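Local structure of alpha-glucosidase (5HQA) at residues A[355-360]-A[371-376]; A[364-369]-A[385-390]; A[642-647]-A[654-659]; A[558-563]-A[569-574]. The protein hydrolyses alpha-glucosidic bonds as a family 97 glycoside hydrolase, with acarbose bound in a pocket that also holds a calcium ion. One frame throughout, in Å; residues are numbered along the deposited sequence.

Interaction 1 of 4, residues A[355-360]-A[371-376]; sequences GHHETS and ADAFAL. With AC1 (4,6-dideoxy-4-{[(1S,4R,5S,6S)-4,5,6-trihydroxy-3-(hydroxymethyl)cyclohex-2-en-1-yl]amino}-alpha-D-glucopyranose), chain B.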
# COMPACT_ATOMS: atom_id res chain seq x y z
N GLY A 355 1.21 2.39 19.82
CA GLY A 355 0.41 1.29 20.33
C GLY A 355 0.37 0.11 19.36
O GLY A 355 0.78 0.20 18.20
N HIS A 356 -0.13 -1.02 19.86
CA HIS A 356 -0.14 -2.24 19.07
C HIS A 356 -1.34 -3.08 19.48
O HIS A 356 -1.48 -3.42 20.66
CB HIS A 356 1.14 -3.05 19.25
CG HIS A 356 1.22 -4.24 18.34
ND1 HIS A 356 1.43 -5.52 18.81
CD2 HIS A 356 1.09 -4.34 17.00
CE1 HIS A 356 1.45 -6.36 17.78
NE2 HIS A 356 1.24 -5.67 16.67
N HIS A 357 -2.17 -3.43 18.50
CA HIS A 357 -3.38 -4.23 18.68
C HIS A 357 -3.32 -5.39 17.69
O HIS A 357 -3.82 -5.26 16.58
CB HIS A 357 -4.64 -3.40 18.45
CG HIS A 357 -4.91 -2.37 19.51
ND1 HIS A 357 -5.80 -1.34 19.32
CD2 HIS A 357 -4.41 -2.22 20.76
CE1 HIS A 357 -5.84 -0.59 20.41
NE2 HIS A 357 -5.00 -1.10 21.30
N GLU A 358 -2.72 -6.51 18.09
CA GLU A 358 -2.79 -7.73 17.29
C GLU A 358 -4.04 -8.52 17.69
O GLU A 358 -4.27 -8.77 18.88
CB GLU A 358 -1.55 -8.60 17.49
CG GLU A 358 -1.63 -9.96 16.79
CD GLU A 358 -1.78 -9.85 15.27
OE1 GLU A 358 -0.90 -9.25 14.62
OE2 GLU A 358 -2.79 -10.35 14.72
N THR A 359 -4.83 -8.92 16.70
CA THR A 359 -6.06 -9.65 16.96
C THR A 359 -5.94 -11.15 16.76
O THR A 359 -6.82 -11.89 17.20
CB THR A 359 -7.19 -9.15 16.06
OG1 THR A 359 -6.89 -9.50 14.70
CG2 THR A 359 -7.34 -7.63 16.17
N SER A 360 -4.88 -11.61 16.09
CA SER A 360 -4.78 -12.99 15.60
C SER A 360 -6.08 -13.43 14.93
O SER A 360 -6.53 -14.57 15.07
CB SER A 360 -4.40 -13.95 16.73
OG SER A 360 -3.03 -13.79 17.06
N ALA A 371 -13.29 0.39 22.09
CA ALA A 371 -13.51 1.71 22.68
C ALA A 371 -12.65 1.90 23.92
O ALA A 371 -12.01 2.95 24.10
CB ALA A 371 -14.99 1.92 22.99
N ASP A 372 -12.62 0.90 24.80
CA ASP A 372 -11.77 0.98 25.99
C ASP A 372 -10.29 1.04 25.61
O ASP A 372 -9.50 1.73 26.27
CB ASP A 372 -12.04 -0.22 26.90
CG ASP A 372 -13.43 -0.18 27.53
OD1 ASP A 372 -14.03 0.91 27.61
OD2 ASP A 372 -13.91 -1.25 27.96
N ALA A 373 -9.89 0.30 24.57
CA ALA A 373 -8.49 0.28 24.17
C ALA A 373 -8.02 1.65 23.69
O ALA A 373 -6.94 2.11 24.05
CB ALA A 373 -8.27 -0.77 23.08
N PHE A 374 -8.84 2.32 22.87
CA PHE A 374 -8.45 3.63 22.37
C PHE A 374 -8.53 4.69 23.46
O PHE A 374 -7.72 5.63 23.48
CB PHE A 374 -9.31 4.02 21.15
CG PHE A 374 -8.90 3.32 19.87
CD1 PHE A 374 -7.57 3.02 19.61
CD2 PHE A 374 -9.85 2.98 18.92
CE1 PHE A 374 -7.20 2.38 18.44
CE2 PHE A 374 -9.48 2.33 17.74
CZ PHE A 374 -8.15 2.03 17.50
N ALA A 375 -9.49 4.56 24.38
CA ALA A 375 -9.54 5.48 25.51
C ALA A 375 -8.27 5.37 26.34
O ALA A 375 -7.71 6.39 26.77
CB ALA A 375 -10.77 5.19 26.37
N LEU A 376 -7.79 4.15 26.58
CA LEU A 376 -6.54 3.96 27.31
C LEU A 376 -5.39 4.63 26.57
O LEU A 376 -4.57 5.34 27.17
CB LEU A 376 -6.26 2.47 27.50
CG LEU A 376 -4.86 2.14 28.03
CD1 LEU A 376 -4.62 2.75 29.40
CD2 LEU A 376 -4.64 0.63 28.06
C1 AC1 B . 2.49 -15.02 10.02
O2 AC1 B . 1.59 -14.48 7.87
C2 AC1 B . 1.79 -13.95 9.19
C4A AC1 B . 4.05 -8.29 13.71
C3 AC1 B . 2.58 -12.67 9.16
O3 AC1 B . 1.93 -11.71 8.31
C4 AC1 B . 2.75 -12.14 10.56
N4A AC1 B . 3.26 -10.74 10.61
C5 AC1 B . 3.76 -13.14 11.12
O5 AC1 B . 3.05 -14.44 11.29
C6 AC1 B . 4.37 -12.75 12.43
C1B AC1 B . 2.49 -9.81 11.52
C2B AC1 B . 3.11 -8.27 11.41
O2B AC1 B . 3.20 -7.93 10.03
C3B AC1 B . 4.33 -8.15 12.10
O3B AC1 B . 4.99 -6.88 11.89
O4 AC1 B . 5.27 -8.31 14.42
C5B AC1 B . 3.28 -9.46 14.05
C7B AC1 B . 2.45 -10.23 12.88
C6B AC1 B . 2.78 -9.57 15.50
O6B AC1 B . 1.74 -8.66 15.67
O HOH W 1 -4.91 -0.15 23.95
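The backbones come nearest at H357 of strand 352-358 and A373 of helix 363-379, whose CA atoms are 8.8 Å apart, so side chains must span the gap. H357 does so with its imidazole: CG sits anti to the carbonyl carbon (chi1 -70°), which brings CE1 to 3.6 Å from A373 CB. The same CE1 lies 3.8 Å from F374 CE1, the two rings crossing obliquely with their planes at 41°. A water in the plane of the imidazole links H357 NE2, 2.8 Å away, to A373 O, while H357 ND1 bonds to Y366 OH; both ring nitrogens are thus engaged and the ring's rotation is fixed. On the pocket side of the strand, E358 bends at chi2, and its OE1 accepts the hydroxyl O6B of AC1 at 2.9 Å. O6B also lies at the edge of the H356 ring. E358 OE2 uses its anti lone pair for S360 N at 2.8 Å and takes V390 N as well. With an alanine here, AC1 O6B and the N-H groups of S360 and V390 would probably lose their common acceptor. This is the usual plan of a TIM-barrel unit: alternate strand residues face the outer helix and the ligand pocket.

Interaction 2 of 4, residues A[364-369]-A[385-390]; sequences SNYRKQ and VKTGYV. With AC1 (4,6-dideoxy-4-{[(1S,4R,5S,6S)-4,5,6-trihydroxy-3-(hydroxymethyl)cyclohex-2-en-1-yl]amino}-alpha-D-glucopyranose), chain B.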
# COMPACT_ATOMS: atom_id res chain seq x y z
N SER A 364 -14.05 -9.93 16.62
CA SER A 364 -15.11 -9.63 17.57
C SER A 364 -14.55 -9.38 18.96
O SER A 364 -15.03 -8.49 19.67
CB SER A 364 -16.12 -10.78 17.61
OG SER A 364 -16.79 -10.88 16.36
N ASN A 365 -13.53 -10.14 19.35
CA ASN A 365 -12.85 -9.88 20.62
C ASN A 365 -12.20 -8.51 20.62
O ASN A 365 -12.16 -7.83 21.65
CB ASN A 365 -11.80 -10.97 20.88
CG ASN A 365 -11.02 -10.72 22.16
OD1 ASN A 365 -11.60 -10.64 23.24
ND2 ASN A 365 -9.70 -10.61 22.05
N TYR A 366 -11.67 -8.08 19.47
CA TYR A 366 -11.12 -6.73 19.38
C TYR A 366 -12.22 -5.68 19.41
O TYR A 366 -12.14 -4.70 20.15
CB TYR A 366 -10.30 -6.60 18.09
CG TYR A 366 -9.57 -5.29 17.89
CD1 TYR A 366 -9.10 -4.54 18.97
CD2 TYR A 366 -9.34 -4.80 16.61
CE1 TYR A 366 -8.41 -3.34 18.77
CE2 TYR A 366 -8.65 -3.61 16.40
CZ TYR A 366 -8.19 -2.89 17.47
OH TYR A 366 -7.52 -1.71 17.24
N ARG A 367 -13.28 -5.90 18.62
CA ARG A 367 -14.36 -4.92 18.53
C ARG A 367 -14.97 -4.64 19.89
O ARG A 367 -15.27 -3.48 20.22
CB ARG A 367 -15.42 -5.42 17.54
CG ARG A 367 -16.75 -4.71 17.63
CD ARG A 367 -16.72 -3.38 16.91
NE ARG A 367 -16.83 -3.54 15.47
CZ ARG A 367 -17.72 -2.92 14.70
NH1 ARG A 367 -18.59 -2.07 15.22
NH2 ARG A 367 -17.71 -3.14 13.40
N LYS A 368 -15.16 -5.67 20.71
CA LYS A 368 -15.81 -5.44 21.99
C LYS A 368 -14.94 -4.64 22.94
O LYS A 368 -15.48 -3.97 23.83
CB LYS A 368 -16.24 -6.77 22.63
CG LYS A 368 -15.14 -7.56 23.31
CD LYS A 368 -15.63 -8.98 23.65
CE LYS A 368 -14.50 -9.87 24.19
NZ LYS A 368 -14.62 -11.31 23.76
N GLN A 369 -13.62 -4.66 22.76
CA GLN A 369 -12.71 -3.92 23.63
C GLN A 369 -12.21 -2.63 23.01
O GLN A 369 -11.48 -1.88 23.67
CB GLN A 369 -11.50 -4.79 23.99
CG GLN A 369 -11.82 -6.12 24.61
CD GLN A 369 -10.55 -6.89 24.93
OE1 GLN A 369 -9.69 -6.41 25.68
NE2 GLN A 369 -10.41 -8.07 24.33
N VAL A 385 -1.24 3.77 16.26
CA VAL A 385 -1.45 2.38 16.66
C VAL A 385 -1.25 1.49 15.44
O VAL A 385 -1.81 1.76 14.37
CB VAL A 385 -2.85 2.15 17.27
CG1 VAL A 385 -3.11 0.67 17.52
CG2 VAL A 385 -2.98 2.94 18.58
N LYS A 386 -0.44 0.45 15.60
CA LYS A 386 -0.29 -0.61 14.61
C LYS A 386 -1.28 -1.71 14.94
O LYS A 386 -1.28 -2.22 16.07
CB LYS A 386 1.14 -1.15 14.61
CG LYS A 386 1.39 -2.33 13.70
CD LYS A 386 2.85 -2.76 13.80
CE LYS A 386 3.11 -4.04 13.02
NZ LYS A 386 4.51 -4.49 13.22
N THR A 387 -2.14 -2.06 13.99
CA THR A 387 -3.10 -3.15 14.16
C THR A 387 -2.65 -4.37 13.37
O THR A 387 -1.81 -4.29 12.47
CB THR A 387 -4.50 -2.73 13.72
OG1 THR A 387 -4.47 -2.35 12.34
CG2 THR A 387 -5.00 -1.55 14.58
N GLY A 388 -3.22 -5.52 13.72
CA GLY A 388 -2.81 -6.76 13.10
C GLY A 388 -3.95 -7.75 13.06
O GLY A 388 -4.79 -7.78 13.96
N TYR A 389 -3.99 -8.55 12.00
CA TYR A 389 -5.08 -9.49 11.77
C TYR A 389 -4.52 -10.83 11.31
O TYR A 389 -4.88 -11.37 10.26
CB TYR A 389 -6.08 -8.91 10.76
CG TYR A 389 -6.69 -7.60 11.24
CD1 TYR A 389 -6.01 -6.40 11.10
CD2 TYR A 389 -7.94 -7.58 11.85
CE1 TYR A 389 -6.55 -5.20 11.56
CE2 TYR A 389 -8.50 -6.38 12.32
CZ TYR A 389 -7.80 -5.20 12.16
OH TYR A 389 -8.34 -4.00 12.60
N VAL A 390 -3.61 -11.41 12.10
CA VAL A 390 -2.89 -12.61 11.65
C VAL A 390 -3.84 -13.81 11.69
O VAL A 390 -4.26 -14.26 12.76
CB VAL A 390 -1.63 -12.86 12.48
CG1 VAL A 390 -1.00 -14.20 12.07
CG2 VAL A 390 -0.64 -11.74 12.25
C1 AC1 B . 2.49 -15.02 10.02
O2 AC1 B . 1.59 -14.48 7.87
C2 AC1 B . 1.79 -13.95 9.19
C4A AC1 B . 4.05 -8.29 13.71
C3 AC1 B . 2.58 -12.67 9.16
O3 AC1 B . 1.93 -11.71 8.31
C4 AC1 B . 2.75 -12.14 10.56
N4A AC1 B . 3.26 -10.74 10.61
C5 AC1 B . 3.76 -13.14 11.12
O5 AC1 B . 3.05 -14.44 11.29
C6 AC1 B . 4.37 -12.75 12.43
C1B AC1 B . 2.49 -9.81 11.52
C2B AC1 B . 3.11 -8.27 11.41
O2B AC1 B . 3.20 -7.93 10.03
C3B AC1 B . 4.33 -8.15 12.10
O3B AC1 B . 4.99 -6.88 11.89
O4 AC1 B . 5.27 -8.31 14.42
C5B AC1 B . 3.28 -9.46 14.05
C7B AC1 B . 2.45 -10.23 12.88
C6B AC1 B . 2.78 -9.57 15.50
O6B AC1 B . 1.74 -8.66 15.67
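The Y366 ring is met at its edge, in plane, by the hydroxyl of Y389, with Y366 CE2 3.8 Å from Y389 OH. The two side chains cross at about a right angle, and it is the hydroxyl oxygen that meets the ring edge. Within helix 363-379, F374 also packs on Y366. With CG anti to the backbone N (chi1 -176°), Y366 reaches from the helix toward strand 384-388, where its OH lies 3.7 Å from T387 CG2. That methyl, anti to its own carbonyl carbon, supplies an apolar neighbour, while the polar needs of the buried Y366 OH are met by H357 ND1 and N422 ND2. On the helix, Q369 NE2 folds back to N365 O at 3.2 Å, approaching from 45° out of the carbonyl plane. Across the strand from Y366, the fully extended K386 delivers NZ to O3B of AC1 at 2.8 Å and also pairs with E311. V390 lays CG2 against AC1 C7B at 3.5 Å. The arrangement belongs to the beta-alpha-beta crossover of a TIM barrel: helix 363-379 packs on strand 384-388, helix 413-428 touches T387 and Y389, and K386 and V390 lie on the ligand side.

Interaction 3 of 4, residues A[642-647]-A[654-659]; sequences DKLTLK and TAIRFK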
# COMPACT_ATOMS: atom_id res chain seq x y z
N ASP A 642 23.98 18.84 -13.91
CA ASP A 642 24.87 17.70 -13.77
C ASP A 642 24.14 16.39 -14.02
O ASP A 642 22.91 16.33 -14.13
CB ASP A 642 25.51 17.68 -12.39
CG ASP A 642 26.57 18.76 -12.23
OD1 ASP A 642 27.42 18.88 -13.12
OD2 ASP A 642 26.52 19.50 -11.22
N LYS A 643 24.92 15.32 -14.09
CA LYS A 643 24.38 13.98 -14.24
C LYS A 643 25.10 13.04 -13.29
O LYS A 643 26.19 13.35 -12.78
CB LYS A 643 24.48 13.48 -15.69
CG LYS A 643 25.90 13.40 -16.22
CD LYS A 643 25.95 12.71 -17.58
CE LYS A 643 27.39 12.30 -17.97
NZ LYS A 643 27.54 10.81 -18.17
N LEU A 644 24.48 11.89 -13.03
CA LEU A 644 25.03 10.85 -12.18
C LEU A 644 25.00 9.52 -12.91
O LEU A 644 24.05 9.23 -13.62
CB LEU A 644 24.25 10.68 -10.88
CG LEU A 644 24.44 11.71 -9.79
CD1 LEU A 644 23.81 11.16 -8.55
CD2 LEU A 644 25.90 11.95 -9.59
N THR A 645 26.04 8.72 -12.69
CA THR A 645 26.03 7.32 -13.09
C THR A 645 25.86 6.50 -11.82
O THR A 645 26.74 6.48 -10.96
CB THR A 645 27.32 6.95 -13.81
OG1 THR A 645 27.46 7.76 -14.97
CG2 THR A 645 27.28 5.48 -14.21
N LEU A 646 24.70 5.85 -11.69
CA LEU A 646 24.48 4.93 -10.58
C LEU A 646 25.08 3.57 -10.93
O LEU A 646 24.79 3.02 -11.99
CB LEU A 646 22.98 4.79 -10.30
CG LEU A 646 22.27 6.10 -9.96
CD1 LEU A 646 20.77 5.87 -9.82
CD2 LEU A 646 22.85 6.71 -8.69
N LYS A 647 25.91 3.05 -10.03
CA LYS A 647 26.48 1.71 -10.19
C LYS A 647 25.97 0.88 -9.03
O LYS A 647 26.48 0.96 -7.90
CB LYS A 647 28.00 1.76 -10.23
CG LYS A 647 28.52 2.66 -11.31
CD LYS A 647 29.42 1.92 -12.28
CE LYS A 647 30.26 2.93 -13.05
NZ LYS A 647 31.50 2.33 -13.64
N THR A 654 21.45 2.79 -4.09
CA THR A 654 22.11 4.05 -3.77
C THR A 654 21.08 4.97 -3.14
O THR A 654 19.93 5.02 -3.58
CB THR A 654 22.71 4.72 -5.02
OG1 THR A 654 23.83 3.95 -5.47
CG2 THR A 654 23.22 6.12 -4.71
N ALA A 655 21.50 5.68 -2.10
CA ALA A 655 20.69 6.69 -1.43
C ALA A 655 21.46 8.00 -1.45
O ALA A 655 22.66 8.02 -1.18
CB ALA A 655 20.37 6.28 0.01
N ILE A 656 20.77 9.10 -1.77
CA ILE A 656 21.43 10.39 -1.88
C ILE A 656 20.60 11.45 -1.17
O ILE A 656 19.39 11.53 -1.38
CB ILE A 656 21.65 10.81 -3.34
CG1 ILE A 656 22.40 9.72 -4.10
CG2 ILE A 656 22.42 12.15 -3.40
CD1 ILE A 656 22.61 10.07 -5.54
N ARG A 657 21.26 12.27 -0.36
CA ARG A 657 20.69 13.52 0.12
C ARG A 657 21.30 14.66 -0.69
O ARG A 657 22.52 14.83 -0.70
CB ARG A 657 20.96 13.73 1.61
CG ARG A 657 20.54 15.10 2.08
CD ARG A 657 20.83 15.33 3.55
NE ARG A 657 20.41 16.69 3.91
CZ ARG A 657 20.68 17.27 5.07
NH1 ARG A 657 21.37 16.63 5.99
NH2 ARG A 657 20.25 18.51 5.30
N PHE A 658 20.46 15.42 -1.38
CA PHE A 658 20.89 16.63 -2.08
C PHE A 658 20.63 17.80 -1.15
O PHE A 658 19.50 18.30 -1.07
CB PHE A 658 20.16 16.79 -3.41
CG PHE A 658 20.46 15.72 -4.40
CD1 PHE A 658 21.59 15.80 -5.20
CD2 PHE A 658 19.63 14.62 -4.52
CE1 PHE A 658 21.88 14.80 -6.12
CE2 PHE A 658 19.90 13.61 -5.44
CZ PHE A 658 21.03 13.70 -6.24
N LYS A 659 21.66 18.22 -0.42
CA LYS A 659 21.50 19.27 0.57
C LYS A 659 21.60 20.62 -0.12
O LYS A 659 22.65 20.97 -0.66
CB LYS A 659 22.56 19.12 1.65
CG LYS A 659 22.53 20.19 2.71
CD LYS A 659 23.73 20.00 3.64
CE LYS A 659 23.56 20.76 4.93
NZ LYS A 659 24.68 20.45 5.86
O HOH W 2 25.28 1.61 -5.46
O HOH W 3 25.97 4.36 -7.40
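L644 and I656 carry the apolar part of the contact: they meet end to end, and their CD1 methyls stand only 3.4 Å apart, tighter than ordinary van der Waals contact. The same L644 CD1 lies at the edge of the F658 ring, near its plane, 4.4 Å from F658 CZ. Within strand 653-660, I656 CG2 sits over one face of that ring, toward its rim, so I656 touches both residues. Further along, L646 and T654 pass at a slant, with L646 CD2 4.0 Å from T654 CG2.

The strands themselves are not sheet neighbours. Their axes approach to 9.0 Å and their directions differ by 144°: strand 643-648 pairs with strand 596-601, while strand 653-660 belongs to the six-stranded antiparallel sheet, between strands 585-591 and 611-618. The contact is therefore the face-to-face packing of two layers, the beta-sandwich plan of this C-terminal domain, with L644, L646, T654, I656 and F658 all pointing into the interface.

Polar links pass through water. With OG1 beside the backbone N (chi1 -70°), T654 turns its CG2 methyl to L646 and leaves OG1 for two waters. One lies 2.8 Å from T654 OG1 and the same distance from K647 O; the other accepts from K647 N at 2.9 Å and also bonds to T654 OG1. Through these waters one hydroxyl is linked to both the N-H and the carbonyl of K647. On the other side of strand 653-660, R657 forms salt bridges with D584 and D549.

Interaction 4 of 4, residues A[558-563]-A[569-574]; sequences IALDGA and VFARKE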
# COMPACT_ATOMS: atom_id res chain seq x y z
N ILE A 558 9.04 11.85 -8.00
CA ILE A 558 9.17 11.49 -9.42
C ILE A 558 9.91 10.17 -9.52
O ILE A 558 11.08 10.09 -9.13
CB ILE A 558 9.95 12.54 -10.24
CG1 ILE A 558 9.50 13.96 -9.90
CG2 ILE A 558 9.78 12.24 -11.73
CD1 ILE A 558 10.49 15.03 -10.33
N ALA A 559 9.26 9.15 -10.07
CA ALA A 559 9.98 7.95 -10.49
C ALA A 559 10.70 8.29 -11.79
O ALA A 559 10.05 8.52 -12.82
CB ALA A 559 9.03 6.77 -10.65
N LEU A 560 12.03 8.36 -11.74
CA LEU A 560 12.82 8.84 -12.87
C LEU A 560 13.01 7.77 -13.94
O LEU A 560 13.08 8.10 -15.13
CB LEU A 560 14.19 9.32 -12.40
CG LEU A 560 14.19 10.50 -11.43
CD1 LEU A 560 15.60 10.76 -10.94
CD2 LEU A 560 13.63 11.72 -12.13
N ASP A 561 13.13 6.52 -13.53
CA ASP A 561 13.44 5.44 -14.46
C ASP A 561 13.15 4.13 -13.74
O ASP A 561 13.04 4.10 -12.51
CB ASP A 561 14.91 5.52 -14.91
CG ASP A 561 15.20 4.64 -16.10
OD1 ASP A 561 16.40 4.51 -16.44
OD2 ASP A 561 14.25 4.07 -16.71
N GLY A 562 13.02 3.06 -14.51
CA GLY A 562 12.77 1.77 -13.89
C GLY A 562 12.18 0.79 -14.87
O GLY A 562 11.78 1.14 -15.99
N ALA A 563 12.12 -0.46 -14.43
CA ALA A 563 11.51 -1.54 -15.19
C ALA A 563 11.02 -2.57 -14.19
O ALA A 563 11.73 -2.88 -13.22
CB ALA A 563 12.51 -2.18 -16.18
N VAL A 569 14.26 4.05 -9.82
CA VAL A 569 14.95 5.24 -9.31
C VAL A 569 13.89 6.28 -8.97
O VAL A 569 13.11 6.68 -9.84
CB VAL A 569 15.94 5.82 -10.33
CG1 VAL A 569 16.70 7.00 -9.71
CG2 VAL A 569 16.90 4.74 -10.81
N PHE A 570 13.89 6.74 -7.72
CA PHE A 570 12.97 7.78 -7.25
C PHE A 570 13.76 9.01 -6.85
O PHE A 570 14.83 8.90 -6.24
CB PHE A 570 12.18 7.31 -6.02
CG PHE A 570 10.73 7.01 -6.29
CD1 PHE A 570 9.81 8.04 -6.43
CD2 PHE A 570 10.28 5.70 -6.33
CE1 PHE A 570 8.46 7.77 -6.65
CE2 PHE A 570 8.94 5.42 -6.54
CZ PHE A 570 8.03 6.45 -6.69
N ALA A 571 13.24 10.19 -7.20
CA ALA A 571 13.69 11.45 -6.63
C ALA A 571 12.49 12.12 -5.96
O ALA A 571 11.39 12.15 -6.53
CB ALA A 571 14.28 12.37 -7.71
N ARG A 572 12.69 12.62 -4.73
CA ARG A 572 11.61 13.26 -4.00
C ARG A 572 12.12 14.51 -3.30
O ARG A 572 13.25 14.53 -2.79
CB ARG A 572 10.98 12.32 -2.95
CG ARG A 572 10.57 10.95 -3.48
CD ARG A 572 9.89 10.16 -2.37
NE ARG A 572 9.77 8.73 -2.67
CZ ARG A 572 8.65 8.13 -3.06
NH1 ARG A 572 7.53 8.83 -3.22
NH2 ARG A 572 8.64 6.81 -3.28
N LYS A 573 11.29 15.55 -3.26
CA LYS A 573 11.64 16.81 -2.61
C LYS A 573 10.90 16.90 -1.28
O LYS A 573 9.69 16.70 -1.23
CB LYS A 573 11.28 18.00 -3.50
CG LYS A 573 11.96 19.29 -3.05
CD LYS A 573 11.53 20.49 -3.92
CE LYS A 573 12.31 21.74 -3.51
NZ LYS A 573 11.93 22.93 -4.31
N GLU A 574 11.64 17.20 -0.21
CA GLU A 574 11.05 17.16 1.11
C GLU A 574 9.98 18.23 1.26
O GLU A 574 10.10 19.33 0.71
CB GLU A 574 12.12 17.35 2.18
CG GLU A 574 12.70 18.73 2.19
CD GLU A 574 13.90 18.85 3.10
OE1 GLU A 574 14.33 17.81 3.65
OE2 GLU A 574 14.42 19.97 3.24
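I558 O is held by two donors from the opposite strand: A571 N at 2.9 Å in an almost straight bond (175°), and, less strongly, F570 CA through a CA-H...O contact. I558 N returns a 2.8 Å bond to A571 O, completing an antiparallel hydrogen-bonded pair. Beyond the non-hydrogen-bonded pair A559-F570 the register slips by one residue in a beta bulge. There V569 O accepts L560 N at 2.8 Å and V569 N reaches D561 O at 3.0 Å, while the buried D561 N has no partner in the model. The F570 ring is filled on both faces: A559 CB makes a CH-pi contact 4.2 Å from the ring centroid, and R572 NH2 lies over the opposite face, 3.3 Å above the plane. Swapping this phenylalanine for an alanine would probably open a gap between A559 and the R572 guanidinium, with the A559 methyl losing the ring it packs on. L560 CD1 rests against the A571 methyl, 3.8 Å from A571 CB. The hairpin forms one margin of the six-stranded sheet, with strand 554-563 outermost and strand 567-574 bonded to strand 585-591; helix 237-241 packs on A559 and F570, and strand 596-601 on L560 and V569.

How the interactions relate
Interactions 1 and 2 lie in the catalytic barrel, their centres 6 Å apart. They share helix 363-379 and use the adjacent strands 352-358 and 384-388, so their segments alternate along the chain. The H357-Y366 bond and one from T359 OG1 to G388 O tie them together, and both reach AC1. Interaction 4 and then interaction 3 follow in the C-terminal beta domain, about 11 Å apart between centres. Both reach the six-stranded sheet, interaction 3 through strand 653-660 alone, and L646 CD1 touches V569 CG2 at 4.1 Å. Some 36 to 43 Å separates the centres of the two pairs: one contributes to the wall of the sugar pocket, the other to the core and margin of a separate domain.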